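Cag-Z (Helicobacter pylori, PDB 1S2X) is of unknown function but, as a product of the cag pathogenicity island, probably takes part in its type IV secretion system. Local coordinates at residues Arg63-Met66 with Gln67-Phe70; Ile71-Asp74 with Ala75-Asn78; Leu83-Ala86 with Ser87-Cys91. The protein carries 1 engineered substitution. All coordinates share one frame; numbering follows the deposited sequence.

Contact 1 (Arg63-Met66 with Gln67-Phe70); sequences RINM and QKNF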
loop_
_atom_site.group_PDB
_atom_site.type_symbol
_atom_site.label_atom_id
_atom_site.label_comp_id
_atom_site.label_asym_id
_atom_site.label_seq_id
_atom_site.Cartn_x
_atom_site.Cartn_y
_atom_site.Cartn_z
ATOM N N ARG A 63 0.834 21.003 4.242
ATOM C CA ARG A 63 1.597 20.047 5.034
ATOM C C ARG A 63 1.510 20.407 6.516
ATOM O O ARG A 63 1.462 19.551 7.389
ATOM C CB ARG A 63 3.078 20.001 4.654
ATOM C CG ARG A 63 3.942 19.068 5.518
ATOM C CD ARG A 63 3.590 17.611 5.345
ATOM N NE ARG A 63 4.273 16.627 6.168
ATOM C CZ ARG A 63 5.388 15.988 5.817
ATOM N NH1 ARG A 63 5.957 16.248 4.647
ATOM N NH2 ARG A 63 5.979 15.091 6.594
ATOM N N ILE A 64 1.541 21.700 6.782
ATOM C CA ILE A 64 1.466 22.107 8.197
ATOM C C ILE A 64 0.081 21.736 8.703
ATOM O O ILE A 64 -0.045 21.227 9.824
ATOM C CB ILE A 64 1.813 23.586 8.401
ATOM C CG1 ILE A 64 3.304 23.911 8.233
ATOM C CG2 ILE A 64 1.346 24.093 9.763
ATOM C CD1 ILE A 64 3.595 25.383 8.039
ATOM N N ASN A 65 -0.963 21.940 7.892
ATOM C CA ASN A 65 -2.303 21.531 8.344
ATOM C C ASN A 65 -2.394 20.021 8.488
ATOM O O ASN A 65 -3.069 19.483 9.371
ATOM C CB ASN A 65 -3.387 22.066 7.393
ATOM C CG ASN A 65 -3.617 23.532 7.723
ATOM O OD1 ASN A 65 -3.525 23.845 8.905
ATOM N ND2 ASN A 65 -3.874 24.402 6.763
HETATM N N MSE A 66 -1.699 19.280 7.626
HETATM C CA MSE A 66 -1.677 17.821 7.782
HETATM C C MSE A 66 -1.061 17.479 9.142
HETATM O O MSE A 66 -1.553 16.651 9.923
HETATM C CB MSE A 66 -0.889 17.176 6.650
HETATM C CG MSE A 66 -1.479 17.037 5.256
HETATM SE SE MSE A 66 -0.234 16.520 4.020
HETATM C CE MSE A 66 -0.261 14.758 4.425
ATOM N N GLN A 67 0.059 18.084 9.518
ATOM C CA GLN A 67 0.703 17.723 10.794
ATOM C C GLN A 67 -0.173 18.085 11.981
ATOM O O GLN A 67 -0.334 17.325 12.930
ATOM C CB GLN A 67 2.055 18.419 10.963
ATOM C CG GLN A 67 3.071 18.138 9.860
ATOM C CD GLN A 67 4.032 17.007 10.149
ATOM O OE1 GLN A 67 5.220 17.023 9.805
ATOM N NE2 GLN A 67 3.542 15.958 10.794
ATOM N N LYS A 68 -0.755 19.272 11.938
ATOM C CA LYS A 68 -1.624 19.737 13.003
ATOM C C LYS A 68 -2.857 18.853 13.162
ATOM O O LYS A 68 -3.447 18.849 14.253
ATOM C CB LYS A 68 -2.077 21.177 12.758
ATOM C CG LYS A 68 -0.985 22.235 12.884
ATOM C CD LYS A 68 -1.586 23.583 12.507
ATOM C CE LYS A 68 -0.751 24.750 12.987
ATOM N NZ LYS A 68 -1.287 26.026 12.424
ATOM N N ASN A 69 -3.246 18.125 12.125
ATOM C CA ASN A 69 -4.441 17.277 12.180
ATOM C C ASN A 69 -4.074 15.812 12.383
ATOM O O ASN A 69 -4.896 14.913 12.220
ATOM C CB ASN A 69 -5.270 17.460 10.901
ATOM C CG ASN A 69 -6.105 18.727 10.950
ATOM O OD1 ASN A 69 -5.649 19.846 10.714
ATOM N ND2 ASN A 69 -7.378 18.538 11.274
ATOM N N PHE A 70 -2.818 15.577 12.740
ATOM C CA PHE A 70 -2.210 14.269 12.918
ATOM C C PHE A 70 -2.423 13.343 11.738
ATOM O O PHE A 70 -2.577 12.134 11.891
ATOM C CB PHE A 70 -2.726 13.613 14.216
ATOM C CG PHE A 70 -2.130 14.362 15.411
ATOM C CD1 PHE A 70 -1.149 13.765 16.182
ATOM C CD2 PHE A 70 -2.564 15.641 15.722
ATOM C CE1 PHE A 70 -0.604 14.437 17.265
ATOM C CE2 PHE A 70 -2.027 16.322 16.796
ATOM C CZ PHE A 70 -1.039 15.715 17.553
HETATM O O HOH W 1 -2.083 26.080 10.040
#
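I64 and K68, one helical turn apart, run side by side in the same direction, with CG2 of I64 3.9 Å from CE of K68. The lysine chain is extended beyond CG, which carries its amine past the isoleucine toward a water. That water gives a hydrogen bond to OD1 of N65 (2.9 Å); its distance to NZ of K68 is implausibly short, so a solvent bridge between the two side chains is only tentative. On another side of the helix, Q67 bends at chi2 (-94°) and brings OE1 to 3.8 Å from NE of R63. The approach is oblique to the guanidinium, the two planes are 36° apart, and at this distance the groups are neighbours without being hydrogen-bonded; NH1 of R63 bonds instead to the backbone oxygen of I158.

Beneath these groups lie the last helical bonds, Q67 N to R63 O (2.9 Å) and the straighter K68 N to I64 O (3.0 Å, 169° at the hydrogen). N69 N then divides itself between M66 O and, weakly, N65 O. F70, with positive phi, is the C-prime residue of a Schellman motif: its N bonds to Q67 O at 3.0 Å, while I71 N probably makes the longer, six-to-one bond to M66 O.

The end of helix 52-68 thus lies largely at the surface, with N65 against Y42 of helix 31-43 and selenomethionine M66 turned inward onto F38, F73 and L159.

Contact 2 (Ile71-Asp74 with Ala75-Asn78); sequences ISFD and AYYN
The rings of F73 and Y76 meet at a slant in an apolar contact, CD1 of F73 lying 4.1 Å from CE1 of Y76. Further out, F73 pairs edge-to-face with Y137 and touches V134 and I161, while Y76 packs on I130, L133 and F164. The ring of Y77 goes elsewhere: CG stands opposite the backbone N across CA-CB (chi1 -179°), and the phenol makes a cation-pi contact with K167. The amide of N78 folds back until its CG is 3.5 Å from D74 O.

The backbone bonds of the first turn run beneath these groups. F73 O receives Y77 N at 3.1 Å with a hydrogen angle of 150°, the donor lying in the carbonyl plane; Y76 N adds a weak second bond to the same oxygen. D74 O takes N78 N at 3.1 Å. CB of Y77 also lies close to D74 O, 3.0 Å away.

Two chemistries therefore divide the start of helix 74-101 and the residue before it. F73 and Y76 enter an apolar, aromatic-rich interior. D74, whose OD2 forms a salt bridge with K167, and Y77 share one lysine of helix 161-183, so a single cation is held by a carboxylate and an aromatic ring; its charge, together with the helix N-terminus, would probably favour the ionised aspartate.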
loop_
_atom_site.group_PDB
_atom_site.type_symbol
_atom_site.label_atom_id
_atom_site.label_comp_id
_atom_site.label_asym_id
_atom_site.label_seq_id
_atom_site.Cartn_x
_atom_site.Cartn_y
_atom_site.Cartn_z
ATOM N N ILE A 71 -2.405 13.886 10.514
ATOM C CA ILE A 71 -2.425 12.940 9.397
ATOM C C ILE A 71 -1.097 12.195 9.390
ATOM O O ILE A 71 -0.028 12.769 9.619
ATOM C CB ILE A 71 -2.626 13.624 8.048
ATOM C CG1 ILE A 71 -3.327 12.776 6.991
ATOM C CG2 ILE A 71 -1.279 14.027 7.471
ATOM C CD1 ILE A 71 -2.304 12.119 6.092
ATOM N N SER A 72 -1.123 10.886 9.144
ATOM C CA SER A 72 0.130 10.138 9.203
ATOM C C SER A 72 0.107 8.978 8.217
ATOM O O SER A 72 -0.775 8.127 8.252
ATOM C CB SER A 72 0.384 9.599 10.618
ATOM O OG SER A 72 1.778 9.513 10.888
ATOM N N PHE A 73 1.105 8.966 7.343
ATOM C CA PHE A 73 1.209 7.879 6.380
ATOM C C PHE A 73 1.933 6.694 7.005
ATOM O O PHE A 73 1.745 5.564 6.568
ATOM C CB PHE A 73 1.952 8.338 5.135
ATOM C CG PHE A 73 1.235 9.446 4.379
ATOM C CD1 PHE A 73 -0.157 9.490 4.363
ATOM C CD2 PHE A 73 1.969 10.397 3.701
ATOM C CE1 PHE A 73 -0.797 10.494 3.660
ATOM C CE2 PHE A 73 1.316 11.423 3.027
ATOM C CZ PHE A 73 -0.064 11.473 3.020
ATOM N N ASP A 74 2.738 7.002 8.019
ATOM C CA ASP A 74 3.447 5.956 8.755
ATOM C C ASP A 74 2.510 4.818 9.139
ATOM O O ASP A 74 2.859 3.634 9.085
ATOM C CB ASP A 74 4.129 6.581 9.977
ATOM C CG ASP A 74 5.258 7.519 9.532
ATOM O OD1 ASP A 74 5.581 8.479 10.260
ATOM O OD2 ASP A 74 5.815 7.291 8.442
ATOM N N ALA A 75 1.274 5.166 9.508
ATOM C CA ALA A 75 0.327 4.108 9.879
ATOM C C ALA A 75 0.089 3.153 8.720
ATOM O O ALA A 75 0.065 1.935 8.910
ATOM C CB ALA A 75 -0.983 4.742 10.308
ATOM N N TYR A 76 -0.097 3.695 7.513
ATOM C CA TYR A 76 -0.345 2.838 6.348
ATOM C C TYR A 76 0.882 1.958 6.082
ATOM O O TYR A 76 0.697 0.869 5.542
ATOM C CB TYR A 76 -0.683 3.613 5.071
ATOM C CG TYR A 76 -1.876 4.526 5.201
ATOM C CD1 TYR A 76 -1.958 5.733 4.518
ATOM C CD2 TYR A 76 -2.941 4.175 6.027
ATOM C CE1 TYR A 76 -3.060 6.558 4.656
ATOM C CE2 TYR A 76 -4.041 4.995 6.169
ATOM C CZ TYR A 76 -4.096 6.185 5.478
ATOM O OH TYR A 76 -5.195 7.004 5.617
ATOM N N TYR A 77 2.049 2.462 6.450
ATOM C CA TYR A 77 3.322 1.763 6.349
ATOM C C TYR A 77 3.243 0.484 7.186
ATOM O O TYR A 77 3.626 -0.592 6.728
ATOM C CB TYR A 77 4.519 2.615 6.801
ATOM C CG TYR A 77 5.842 1.884 6.668
ATOM C CD1 TYR A 77 6.391 1.654 5.417
ATOM C CD2 TYR A 77 6.552 1.404 7.763
ATOM C CE1 TYR A 77 7.590 0.991 5.252
ATOM C CE2 TYR A 77 7.754 0.734 7.614
ATOM C CZ TYR A 77 8.277 0.528 6.355
ATOM O OH TYR A 77 9.472 -0.133 6.165
ATOM N N ASN A 78 2.731 0.652 8.400
ATOM C CA ASN A 78 2.610 -0.451 9.349
ATOM C C ASN A 78 1.499 -1.412 8.916
ATOM O O ASN A 78 1.666 -2.631 9.021
ATOM C CB ASN A 78 2.363 0.042 10.766
ATOM C CG ASN A 78 3.392 1.003 11.326
ATOM O OD1 ASN A 78 4.562 1.084 10.937
ATOM N ND2 ASN A 78 2.946 1.786 12.307
#

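Contact 3 (Leu83-Ala86 with Ser87-Cys91); sequences LVLA and SYNRC
L83 O accepts two hydrogen bonds from S87, one from its N at 3.0 Å and one from its OG at 3.0 Å, the two donors arriving from opposite faces of the carbonyl plane. The hydroxyl gets there because OG sits beside its own backbone N (chi1 -74°), folded back over the preceding turn; OG stands above the plane of the L83 carbonyl, 37° out of it. The regular helical ladder continues with Y88 N to V84 O (3.0 Å), N89 N to L85 O (2.9 Å) and R90 N to A86 O (3.2 Å).

Van der Waals contact is slighter. L85 and N89 pass at an angle, CG of L85 3.9 Å from OD1 of N89, and the asparagine CG rests 3.3 Å from L85 O.

Charged and aromatic ends look outward from the pair: R90 NE makes a salt bridge with E94 on the same helix, and Y88 forms a cation-pi contact with K178. L83 and S87 face F122 of helix 105-135 and I20 of helix 14-23. With its proton given to L83 O, the buried serine has its donor satisfied within its own helix and can lie among those apolar neighbours.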
loop_
_atom_site.group_PDB
_atom_site.type_symbol
_atom_site.label_atom_id
_atom_site.label_comp_id
_atom_site.label_asym_id
_atom_site.label_seq_id
_atom_site.Cartn_x
_atom_site.Cartn_y
_atom_site.Cartn_z
ATOM N N LEU A 83 0.158 -6.764 7.164
ATOM C CA LEU A 83 -0.513 -7.556 6.150
ATOM C C LEU A 83 0.438 -8.490 5.426
ATOM O O LEU A 83 0.172 -9.674 5.239
ATOM C CB LEU A 83 -1.168 -6.630 5.102
ATOM C CG LEU A 83 -1.848 -7.404 3.962
ATOM C CD1 LEU A 83 -3.351 -7.202 4.031
ATOM C CD2 LEU A 83 -1.289 -6.984 2.615
ATOM N N VAL A 84 1.567 -7.938 4.986
ATOM C CA VAL A 84 2.556 -8.726 4.260
ATOM C C VAL A 84 3.087 -9.871 5.120
ATOM O O VAL A 84 3.233 -10.988 4.616
ATOM C CB VAL A 84 3.724 -7.857 3.774
ATOM C CG1 VAL A 84 4.889 -8.705 3.268
ATOM C CG2 VAL A 84 3.221 -6.916 2.685
ATOM N N LEU A 85 3.359 -9.559 6.383
ATOM C CA LEU A 85 3.883 -10.543 7.318
ATOM C C LEU A 85 2.871 -11.670 7.517
ATOM O O LEU A 85 3.212 -12.849 7.399
ATOM C CB LEU A 85 4.248 -9.872 8.639
ATOM C CG LEU A 85 4.925 -10.759 9.688
ATOM C CD1 LEU A 85 6.260 -11.284 9.184
ATOM C CD2 LEU A 85 5.099 -9.997 10.990
ATOM N N ALA A 86 1.644 -11.262 7.814
ATOM C CA ALA A 86 0.545 -12.163 8.106
ATOM C C ALA A 86 0.256 -13.094 6.920
ATOM O O ALA A 86 -0.098 -14.247 7.179
ATOM C CB ALA A 86 -0.736 -11.432 8.475
ATOM N N SER A 87 0.407 -12.583 5.716
ATOM C CA SER A 87 0.232 -13.281 4.454
ATOM C C SER A 87 1.358 -14.300 4.262
ATOM O O SER A 87 1.135 -15.424 3.817
ATOM C CB SER A 87 0.205 -12.293 3.282
ATOM O OG SER A 87 -1.010 -11.566 3.212
ATOM N N TYR A 88 2.570 -13.880 4.612
ATOM C CA TYR A 88 3.766 -14.700 4.537
ATOM C C TYR A 88 3.687 -15.906 5.477
ATOM O O TYR A 88 4.032 -17.014 5.101
ATOM C CB TYR A 88 5.004 -13.898 4.921
ATOM C CG TYR A 88 6.280 -14.705 5.000
ATOM C CD1 TYR A 88 6.928 -14.899 6.211
ATOM C CD2 TYR A 88 6.838 -15.262 3.858
ATOM C CE1 TYR A 88 8.097 -15.635 6.291
ATOM C CE2 TYR A 88 8.006 -15.996 3.932
ATOM C CZ TYR A 88 8.632 -16.177 5.144
ATOM O OH TYR A 88 9.792 -16.913 5.209
ATOM N N ASN A 89 3.221 -15.611 6.680
ATOM C CA ASN A 89 3.054 -16.563 7.758
ATOM C C ASN A 89 2.002 -17.604 7.399
ATOM O O ASN A 89 2.178 -18.776 7.732
ATOM C CB ASN A 89 2.684 -15.823 9.036
ATOM C CG ASN A 89 3.869 -15.143 9.696
ATOM O OD1 ASN A 89 3.690 -14.335 10.613
ATOM N ND2 ASN A 89 5.081 -15.456 9.257
ATOM N N ARG A 90 0.937 -17.191 6.726
ATOM C CA ARG A 90 -0.091 -18.118 6.244
ATOM C C ARG A 90 0.438 -18.992 5.115
ATOM O O ARG A 90 0.317 -20.218 5.105
ATOM C CB ARG A 90 -1.318 -17.335 5.785
ATOM C CG ARG A 90 -2.474 -18.139 5.226
ATOM C CD ARG A 90 -2.763 -19.393 6.036
ATOM N NE ARG A 90 -3.508 -20.380 5.248
ATOM C CZ ARG A 90 -4.218 -21.370 5.776
ATOM N NH1 ARG A 90 -4.858 -22.213 4.981
ATOM N NH2 ARG A 90 -4.295 -21.525 7.091
ATOM N N CYS A 91 1.058 -18.376 4.109
ATOM C CA CYS A 91 1.588 -19.151 2.992
ATOM C C CYS A 91 2.715 -20.092 3.395
ATOM O O CYS A 91 2.858 -21.172 2.805
ATOM C CB CYS A 91 2.073 -18.204 1.885
ATOM S SG CYS A 91 0.732 -17.187 1.198
#

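The three contacts follow the chain from the end of helix 52-68 into helix 74-101. Contact 1 is a surface feature, its centre about 21 Å from that of the chain; contacts 2 and 3, at about 10 and 15 Å, are partly buried. Contacts 1 and 2 touch directly, M66 CE packing 3.6 Å from F73 CZ. Contacts 2 and 3 share helix 74-101, with nearest atoms about 5 Å apart, whereas contacts 1 and 3 lie on opposite sides of the chain's centre. Chemistry follows place: hydrated polar ends and a helix terminus in contact 1, a helix start with one aromatic pair and a lysine shared with helix 161-183 in contact 2, and uninterrupted mid-helix bonding in contact 3.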